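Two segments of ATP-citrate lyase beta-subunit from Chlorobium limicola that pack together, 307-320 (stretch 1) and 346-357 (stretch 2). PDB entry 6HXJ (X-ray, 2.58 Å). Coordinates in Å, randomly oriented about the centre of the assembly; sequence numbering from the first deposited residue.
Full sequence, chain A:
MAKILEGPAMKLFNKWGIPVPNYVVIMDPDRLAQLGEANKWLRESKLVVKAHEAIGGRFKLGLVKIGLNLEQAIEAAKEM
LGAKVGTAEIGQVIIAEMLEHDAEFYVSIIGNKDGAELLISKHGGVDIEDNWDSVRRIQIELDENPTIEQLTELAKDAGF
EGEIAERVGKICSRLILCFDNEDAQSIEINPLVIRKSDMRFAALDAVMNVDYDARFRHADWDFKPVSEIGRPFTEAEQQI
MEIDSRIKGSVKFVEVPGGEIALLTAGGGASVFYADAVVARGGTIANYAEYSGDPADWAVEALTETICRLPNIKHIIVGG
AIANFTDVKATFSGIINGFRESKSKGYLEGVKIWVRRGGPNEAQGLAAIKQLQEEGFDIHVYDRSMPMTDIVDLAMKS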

ATOM      1  N   ILE A 307       2.540  36.384  46.242  1.00 99.16           N
ATOM      2  CA  ILE A 307       3.371  37.480  46.760  1.00 98.83           C
ATOM      3  C   ILE A 307       2.624  38.823  46.699  1.00108.31           C
ATOM      4  O   ILE A 307       2.703  39.621  47.633  1.00108.62           O
ATOM      5  CB  ILE A 307       4.759  37.483  46.070  1.00 98.55           C
ATOM      6  CG1 ILE A 307       5.548  36.258  46.567  1.00 97.32           C
ATOM      7  CG2 ILE A 307       5.575  38.767  46.369  1.00 98.26           C
ATOM      8  CD1 ILE A 307       6.511  35.737  45.636  1.00103.05           C
ATOM      9  N   CYS A 308       1.857  39.037  45.628  1.00108.56           N
ATOM     10  CA  CYS A 308       1.064  40.244  45.409  1.00111.57           C
ATOM     11  C   CYS A 308      -0.131  40.316  46.375  1.00118.88           C
ATOM     12  O   CYS A 308      -0.509  41.415  46.794  1.00120.33           O
ATOM     13  CB  CYS A 308       0.617  40.322  43.953  1.00112.45           C
ATOM     14  SG  CYS A 308       1.975  40.297  42.732  1.00113.51           S
ATOM     15  N   ARG A 309      -0.712  39.144  46.726  1.00115.70           N
ATOM     16  CA  ARG A 309      -1.842  39.028  47.654  1.00118.01           C
ATOM     17  C   ARG A 309      -1.454  39.425  49.104  1.00121.19           C
ATOM     18  O   ARG A 309      -2.339  39.755  49.886  1.00122.96           O
ATOM     19  CB  ARG A 309      -2.444  37.607  47.607  1.00119.03           C
ATOM     20  CG  ARG A 309      -3.281  37.285  46.360  1.00128.85           C
ATOM     21  CD  ARG A 309      -3.592  35.791  46.257  1.00145.58           C
ATOM     22  NE  ARG A 309      -3.828  35.351  44.873  1.00162.74           N
ATOM     23  CZ  ARG A 309      -3.729  34.090  44.443  1.00175.87           C
ATOM     24  NH1 ARG A 309      -3.401  33.116  45.285  1.00163.69           N
ATOM     25  NH2 ARG A 309      -3.951  33.797  43.167  1.00156.67           N
ATOM     26  N   LEU A 310      -0.137  39.440  49.443  1.00115.58           N
ATOM     27  CA  LEU A 310       0.418  39.779  50.774  1.00114.96           C
ATOM     28  C   LEU A 310       0.014  41.171  51.332  1.00117.15           C
ATOM     29  O   LEU A 310       0.005  42.156  50.580  1.00115.86           O
ATOM     30  CB  LEU A 310       1.956  39.628  50.795  1.00111.99           C
ATOM     31  CG  LEU A 310       2.503  38.203  50.749  1.00114.67           C
ATOM     32  CD1 LEU A 310       3.970  38.204  50.399  1.00112.32           C
ATOM     33  CD2 LEU A 310       2.331  37.487  52.067  1.00117.74           C
ATOM     34  N   PRO A 311      -0.322  41.230  52.657  1.00113.71           N
ATOM     35  CA  PRO A 311      -0.752  42.501  53.250  1.00115.86           C
ATOM     36  C   PRO A 311       0.377  43.486  53.536  1.00119.78           C
ATOM     37  O   PRO A 311       1.486  43.095  53.945  1.00117.42           O
ATOM     38  CB  PRO A 311      -1.452  42.069  54.541  1.00119.68           C
ATOM     39  CG  PRO A 311      -0.775  40.814  54.940  1.00122.07           C
ATOM     40  CD  PRO A 311      -0.371  40.134  53.655  1.00115.01           C
ATOM     41  N   ASN A 312       0.044  44.782  53.366  1.00117.92           N
ATOM     42  CA  ASN A 312       0.877  45.970  53.593  1.00118.25           C
ATOM     43  C   ASN A 312       2.327  45.835  53.046  1.00117.72           C
ATOM     44  O   ASN A 312       3.328  46.010  53.756  1.00118.21           O
ATOM     45  CB  ASN A 312       0.850  46.442  55.076  1.00122.99           C
ATOM     46  CG  ASN A 312       0.885  45.352  56.133  1.00139.94           C
ATOM     47  OD1 ASN A 312       1.941  44.767  56.444  1.00126.36           O
ATOM     48  ND2 ASN A 312      -0.283  45.063  56.713  1.00130.49           N
ATOM     49  N   ILE A 313       2.419  45.548  51.762  1.00109.65           N
ATOM     50  CA  ILE A 313       3.729  45.466  51.128  1.00105.60           C
ATOM     51  C   ILE A 313       3.981  46.748  50.321  1.00108.65           C
ATOM     52  O   ILE A 313       3.116  47.193  49.564  1.00109.32           O
ATOM     53  CB  ILE A 313       3.966  44.148  50.346  1.00105.15           C
ATOM     54  CG1 ILE A 313       3.005  43.969  49.158  1.00105.08           C
ATOM     55  CG2 ILE A 313       3.910  42.957  51.293  1.00105.19           C
ATOM     56  CD1 ILE A 313       3.467  42.966  48.129  1.00109.12           C
ATOM     57  N   LYS A 314       5.148  47.360  50.507  1.00104.27           N
ATOM     58  CA  LYS A 314       5.469  48.617  49.828  1.00105.67           C
ATOM     59  C   LYS A 314       6.268  48.429  48.528  1.00108.02           C
ATOM     60  O   LYS A 314       5.977  49.120  47.552  1.00107.86           O
ATOM     61  CB  LYS A 314       6.161  49.615  50.786  1.00109.70           C
ATOM     62  CG  LYS A 314       5.190  50.299  51.750  1.00117.60           C
ATOM     63  CD  LYS A 314       5.758  50.475  53.166  1.00123.61           C
ATOM     64  CE  LYS A 314       5.832  51.918  53.628  1.00129.69           C
ATOM     65  NZ  LYS A 314       4.492  52.513  53.896  1.00135.35           N
ATOM     66  N   HIS A 315       7.286  47.526  48.517  1.00103.28           N
ATOM     67  CA  HIS A 315       8.151  47.239  47.355  1.00101.02           C
ATOM     68  C   HIS A 315       8.101  45.763  47.043  1.00 99.75           C
ATOM     69  O   HIS A 315       7.861  44.958  47.942  1.00 97.16           O
ATOM     70  CB  HIS A 315       9.631  47.632  47.636  1.00102.34           C
ATOM     71  CG  HIS A 315       9.791  49.004  48.205  1.00109.94           C
ATOM     72  ND1 HIS A 315       9.778  50.126  47.391  1.00114.53           N
ATOM     73  CD2 HIS A 315       9.865  49.400  49.499  1.00113.62           C
ATOM     74  CE1 HIS A 315       9.887  51.163  48.209  1.00117.00           C
ATOM     75  NE2 HIS A 315       9.942  50.778  49.486  1.00117.03           N
ATOM     76  N   ILE A 316       8.375  45.399  45.781  1.00 96.19           N
ATOM     77  CA  ILE A 316       8.527  43.995  45.358  1.00 94.30           C
ATOM     78  C   ILE A 316       9.966  43.871  44.823  1.00 98.36           C
ATOM     79  O   ILE A 316      10.368  44.676  43.978  1.00 98.70           O
ATOM     80  CB  ILE A 316       7.487  43.465  44.302  1.00 97.30           C
ATOM     81  CG1 ILE A 316       6.008  43.724  44.697  1.00 98.67           C
ATOM     82  CG2 ILE A 316       7.710  41.955  43.978  1.00 96.73           C
ATOM     83  CD1 ILE A 316       5.040  43.608  43.539  1.00 91.05           C
ATOM     84  N   ILE A 317      10.739  42.889  45.356  1.00 93.63           N
ATOM     85  CA  ILE A 317      12.100  42.644  44.910  1.00 92.12           C
ATOM     86  C   ILE A 317      12.109  41.413  44.028  1.00 95.14           C
ATOM     87  O   ILE A 317      12.040  40.282  44.516  1.00 93.05           O
ATOM     88  CB  ILE A 317      13.165  42.597  46.057  1.00 95.38           C
ATOM     89  CG1 ILE A 317      13.118  43.834  46.994  1.00 97.70           C
ATOM     90  CG2 ILE A 317      14.586  42.373  45.518  1.00 94.89           C
ATOM     91  CD1 ILE A 317      13.255  45.219  46.375  1.00103.74           C
ATOM     92  N   VAL A 318      12.158  41.656  42.711  1.00 92.84           N
ATOM     93  CA  VAL A 318      12.203  40.625  41.684  1.00 91.01           C
ATOM     94  C   VAL A 318      13.675  40.532  41.305  1.00 95.18           C
ATOM     95  O   VAL A 318      14.114  41.118  40.312  1.00 96.81           O
ATOM     96  CB  VAL A 318      11.260  40.943  40.476  1.00 96.14           C
ATOM     97  CG1 VAL A 318      11.215  39.782  39.491  1.00 94.42           C
ATOM     98  CG2 VAL A 318       9.851  41.279  40.948  1.00 97.81           C
ATOM     99  N   GLY A 319      14.450  39.881  42.163  1.00 90.00           N
ATOM    100  CA  GLY A 319      15.888  39.746  41.978  1.00 88.26           C
ATOM    101  C   GLY A 319      16.376  38.354  41.661  1.00 89.25           C
ATOM    102  O   GLY A 319      15.609  37.390  41.570  1.00 88.07           O
ATOM    103  N   GLY A 320      17.673  38.262  41.521  1.00 84.74           N
ATOM    104  CA  GLY A 320      18.340  37.009  41.266  1.00 82.84           C
ATOM    105  C   GLY A 320      19.710  37.257  40.703  1.00 89.04           C
ATOM    106  O   GLY A 320      20.078  38.391  40.360  1.00 90.62           O
TER
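Stretch 2 (346-357) GYLEGVKIWVRR

Parallel β-strands pair through a simple rule: alternate residues of one strand reach the neighbour with both N and O, and side chains sort onto two faces of the sheet. Residues 307-320 and 346-357 of this ATP-citrate lyase β-subunit illustrate it, burying 891 Å² between them. Stretch 1 begins with the end of a helix, against which the loop before the second strand rests. Cys308 SG lies 3.7 Å from Leu348 CD2, and Arg309 CG covers one face of the Tyr347 ring, 4.1 Å from its CZ. Leu310, Pro311 and Asn312 make no contact, and the chain returns at Ile313, whose O approaches Val351 CG1 at 3.1 Å.

Lys314 O accepts a weak hydrogen bond from Lys352 N (3.3 Å), a prelude to the pairing of strands 315-318 and 352-356, whose N-to-C directions differ by 17° (signed crossing angle -17°) and whose axes approach to 4.7 Å. His315 is level with Lys352, while its ND1 lies 3.1 Å from Trp354 NE1. Ile316 then bonds in both directions, its N to Lys352 O (2.9 Å) and its O to Trp354 N (2.7 Å). On the opposite face from His315, Ile316 CD1 packs 3.5 Å from Ile353 CG1 and 3.6 Å from Leu348 CD2, joining strand and loop in one apolar cluster. Ile317, paired with Trp354, shares the face of His315; its CD1 lies 3.7 Å from Trp354 CD1. Val318 repeats the pattern of Ile316: its N donates to Trp354 O (2.7 Å), its O accepts from Arg356 N (3.1 Å), and its CG2 meets Ile353 CG2 at 3.8 Å. Beyond the strand, Gly319 CA makes a C-H···O contact with Arg356 O (3.3 Å). Finally, Arg356 NH1 donates to Gly320 O (2.9 Å), so a side chain continues the link beyond the backbone ladder.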

ATOM      1  N   GLY A 346      -6.674  44.750  41.716  1.00124.68           N
ATOM      2  CA  GLY A 346      -6.415  45.916  42.556  1.00126.15           C
ATOM      3  C   GLY A 346      -5.404  45.710  43.669  1.00128.96           C
ATOM      4  O   GLY A 346      -5.417  46.439  44.670  1.00129.89           O
ATOM      5  N   TYR A 347      -4.514  44.730  43.503  1.00122.89           N
ATOM      6  CA  TYR A 347      -3.534  44.405  44.539  1.00120.66           C
ATOM      7  C   TYR A 347      -2.253  45.249  44.522  1.00125.71           C
ATOM      8  O   TYR A 347      -1.672  45.509  45.586  1.00124.57           O
ATOM      9  CB  TYR A 347      -3.167  42.916  44.502  1.00118.33           C
ATOM     10  CG  TYR A 347      -4.184  42.023  45.172  1.00120.27           C
ATOM     11  CD1 TYR A 347      -4.247  41.921  46.560  1.00121.98           C
ATOM     12  CD2 TYR A 347      -5.058  41.245  44.419  1.00122.32           C
ATOM     13  CE1 TYR A 347      -5.171  41.084  47.183  1.00123.54           C
ATOM     14  CE2 TYR A 347      -5.989  40.408  45.029  1.00125.44           C
ATOM     15  CZ  TYR A 347      -6.045  40.331  46.413  1.00132.87           C
ATOM     16  OH  TYR A 347      -6.966  39.499  47.009  1.00135.07           O
ATOM     17  N   LEU A 348      -1.786  45.626  43.311  1.00122.31           N
ATOM     18  CA  LEU A 348      -0.533  46.365  43.136  1.00119.76           C
ATOM     19  C   LEU A 348      -0.713  47.894  42.977  1.00125.00           C
ATOM     20  O   LEU A 348      -0.034  48.526  42.157  1.00123.95           O
ATOM     21  CB  LEU A 348       0.294  45.762  41.975  1.00116.73           C
ATOM     22  CG  LEU A 348       0.593  44.258  42.030  1.00117.17           C
ATOM     23  CD1 LEU A 348       1.190  43.784  40.722  1.00115.04           C
ATOM     24  CD2 LEU A 348       1.442  43.876  43.241  1.00115.60           C
ATOM     25  N   GLU A 349      -1.582  48.490  43.820  1.00123.06           N
ATOM     26  CA  GLU A 349      -1.848  49.926  43.837  1.00125.57           C
ATOM     27  C   GLU A 349      -0.823  50.633  44.747  1.00127.03           C
ATOM     28  O   GLU A 349      -0.795  50.390  45.960  1.00125.92           O
ATOM     29  CB  GLU A 349      -3.296  50.200  44.290  1.00130.48           C
ATOM     30  CG  GLU A 349      -4.363  49.672  43.339  1.00145.60           C
ATOM     31  CD  GLU A 349      -5.810  50.020  43.677  1.00177.85           C
ATOM     32  OE1 GLU A 349      -6.627  49.080  43.815  1.00170.38           O
ATOM     33  OE2 GLU A 349      -6.139  51.227  43.769  1.00179.67           O
ATOM     34  N   GLY A 350       0.058  51.427  44.134  1.00122.25           N
ATOM     35  CA  GLY A 350       1.079  52.186  44.842  1.00122.09           C
ATOM     36  C   GLY A 350       2.405  51.484  45.028  1.00122.67           C
ATOM     37  O   GLY A 350       3.434  52.146  45.207  1.00122.71           O
ATOM     38  N   VAL A 351       2.406  50.140  44.975  1.00116.35           N
ATOM     39  CA  VAL A 351       3.612  49.324  45.124  1.00112.45           C
ATOM     40  C   VAL A 351       4.581  49.527  43.944  1.00115.08           C
ATOM     41  O   VAL A 351       4.157  49.634  42.784  1.00114.98           O
ATOM     42  CB  VAL A 351       3.308  47.827  45.379  1.00113.55           C
ATOM     43  CG1 VAL A 351       2.422  47.643  46.602  1.00114.42           C
ATOM     44  CG2 VAL A 351       2.660  47.213  44.164  1.00113.11           C
ATOM     45  N   LYS A 352       5.855  49.704  44.278  1.00111.09           N
ATOM     46  CA  LYS A 352       6.939  49.864  43.317  1.00110.14           C
ATOM     47  C   LYS A 352       7.574  48.477  43.165  1.00111.64           C
ATOM     48  O   LYS A 352       7.733  47.757  44.153  1.00109.86           O
ATOM     49  CB  LYS A 352       7.971  50.906  43.812  1.00113.63           C
ATOM     50  CG  LYS A 352       7.399  52.318  43.932  1.00121.91           C
ATOM     51  CD  LYS A 352       8.327  53.280  44.658  1.00129.45           C
ATOM     52  CE  LYS A 352       7.691  54.637  44.872  1.00137.61           C
ATOM     53  NZ  LYS A 352       7.745  55.487  43.650  1.00144.31           N
ATOM     54  N   ILE A 353       7.884  48.079  41.938  1.00107.63           N
ATOM     55  CA  ILE A 353       8.513  46.790  41.644  1.00104.53           C
ATOM     56  C   ILE A 353       9.968  47.083  41.267  1.00110.09           C
ATOM     57  O   ILE A 353      10.225  48.018  40.504  1.00111.44           O
ATOM     58  CB  ILE A 353       7.731  45.991  40.535  1.00106.47           C
ATOM     59  CG1 ILE A 353       6.276  45.686  40.992  1.00107.37           C
ATOM     60  CG2 ILE A 353       8.448  44.689  40.158  1.00103.60           C
ATOM     61  CD1 ILE A 353       5.289  45.267  39.928  1.00108.49           C
ATOM     62  N   TRP A 354      10.920  46.300  41.832  1.00105.61           N
ATOM     63  CA  TRP A 354      12.362  46.414  41.579  1.00104.42           C
ATOM     64  C   TRP A 354      12.849  45.128  40.932  1.00102.20           C
ATOM     65  O   TRP A 354      12.771  44.059  41.540  1.00 99.66           O
ATOM     66  CB  TRP A 354      13.130  46.715  42.879  1.00104.43           C
ATOM     67  CG  TRP A 354      12.632  47.930  43.606  1.00109.20           C
ATOM     68  CD1 TRP A 354      11.646  47.984  44.551  1.00112.92           C
ATOM     69  CD2 TRP A 354      13.058  49.275  43.394  1.00112.77           C
ATOM     70  NE1 TRP A 354      11.454  49.278  44.963  1.00116.02           N
ATOM     71  CE2 TRP A 354      12.313  50.095  44.275  1.00119.47           C
ATOM     72  CE3 TRP A 354      14.036  49.870  42.572  1.00115.78           C
ATOM     73  CZ2 TRP A 354      12.501  51.482  44.347  1.00122.90           C
ATOM     74  CZ3 TRP A 354      14.222  51.242  42.641  1.00121.55           C
ATOM     75  CH2 TRP A 354      13.461  52.035  43.522  1.00124.77           C
ATOM     76  N   VAL A 355      13.308  45.227  39.682  1.00 96.74           N
ATOM     77  CA  VAL A 355      13.769  44.093  38.898  1.00 93.41           C
ATOM     78  C   VAL A 355      15.272  44.186  38.639  1.00 96.80           C
ATOM     79  O   VAL A 355      15.769  45.231  38.206  1.00 98.33           O
ATOM     80  CB  VAL A 355      12.952  43.929  37.575  1.00 96.66           C
ATOM     81  CG1 VAL A 355      13.367  42.679  36.805  1.00 93.61           C
ATOM     82  CG2 VAL A 355      11.460  43.889  37.852  1.00 97.29           C
ATOM     83  N   ARG A 356      15.986  43.094  38.922  1.00 89.98           N
ATOM     84  CA  ARG A 356      17.412  42.928  38.628  1.00 88.69           C
ATOM     85  C   ARG A 356      17.602  41.450  38.336  1.00 89.52           C
ATOM     86  O   ARG A 356      17.363  40.609  39.208  1.00 88.37           O
ATOM     87  CB  ARG A 356      18.341  43.423  39.761  1.00 86.94           C
ATOM     88  CG  ARG A 356      19.817  43.491  39.371  1.00 90.91           C
ATOM     89  CD  ARG A 356      20.520  42.167  39.609  1.00 93.97           C
ATOM     90  NE  ARG A 356      21.934  42.217  39.255  1.00 88.17           N
ATOM     91  CZ  ARG A 356      22.705  41.150  39.091  1.00 93.69           C
ATOM     92  NH1 ARG A 356      22.199  39.925  39.231  1.00 85.64           N
ATOM     93  NH2 ARG A 356      23.982  41.294  38.768  1.00 77.87           N
ATOM     94  N   ARG A 357      17.999  41.128  37.110  1.00 83.76           N
ATOM     95  CA  ARG A 357      18.141  39.749  36.697  1.00 80.62           C
ATOM     96  C   ARG A 357      19.116  39.573  35.513  1.00 85.35           C
ATOM     97  O   ARG A 357      19.371  40.496  34.732  1.00 86.54           O
ATOM     98  CB  ARG A 357      16.744  39.182  36.365  1.00 78.11           C
ATOM     99  CG  ARG A 357      16.643  37.681  36.081  1.00 85.47           C
ATOM    100  CD  ARG A 357      16.975  36.796  37.263  1.00 85.83           C
ATOM    101  NE  ARG A 357      16.540  35.417  37.033  1.00 90.88           N
ATOM    102  CZ  ARG A 357      17.253  34.334  37.335  1.00101.44           C
ATOM    103  NH1 ARG A 357      18.457  34.455  37.890  1.00 68.08           N
ATOM    104  NH2 ARG A 357      16.765  33.119  37.097  1.00 99.52           N
TER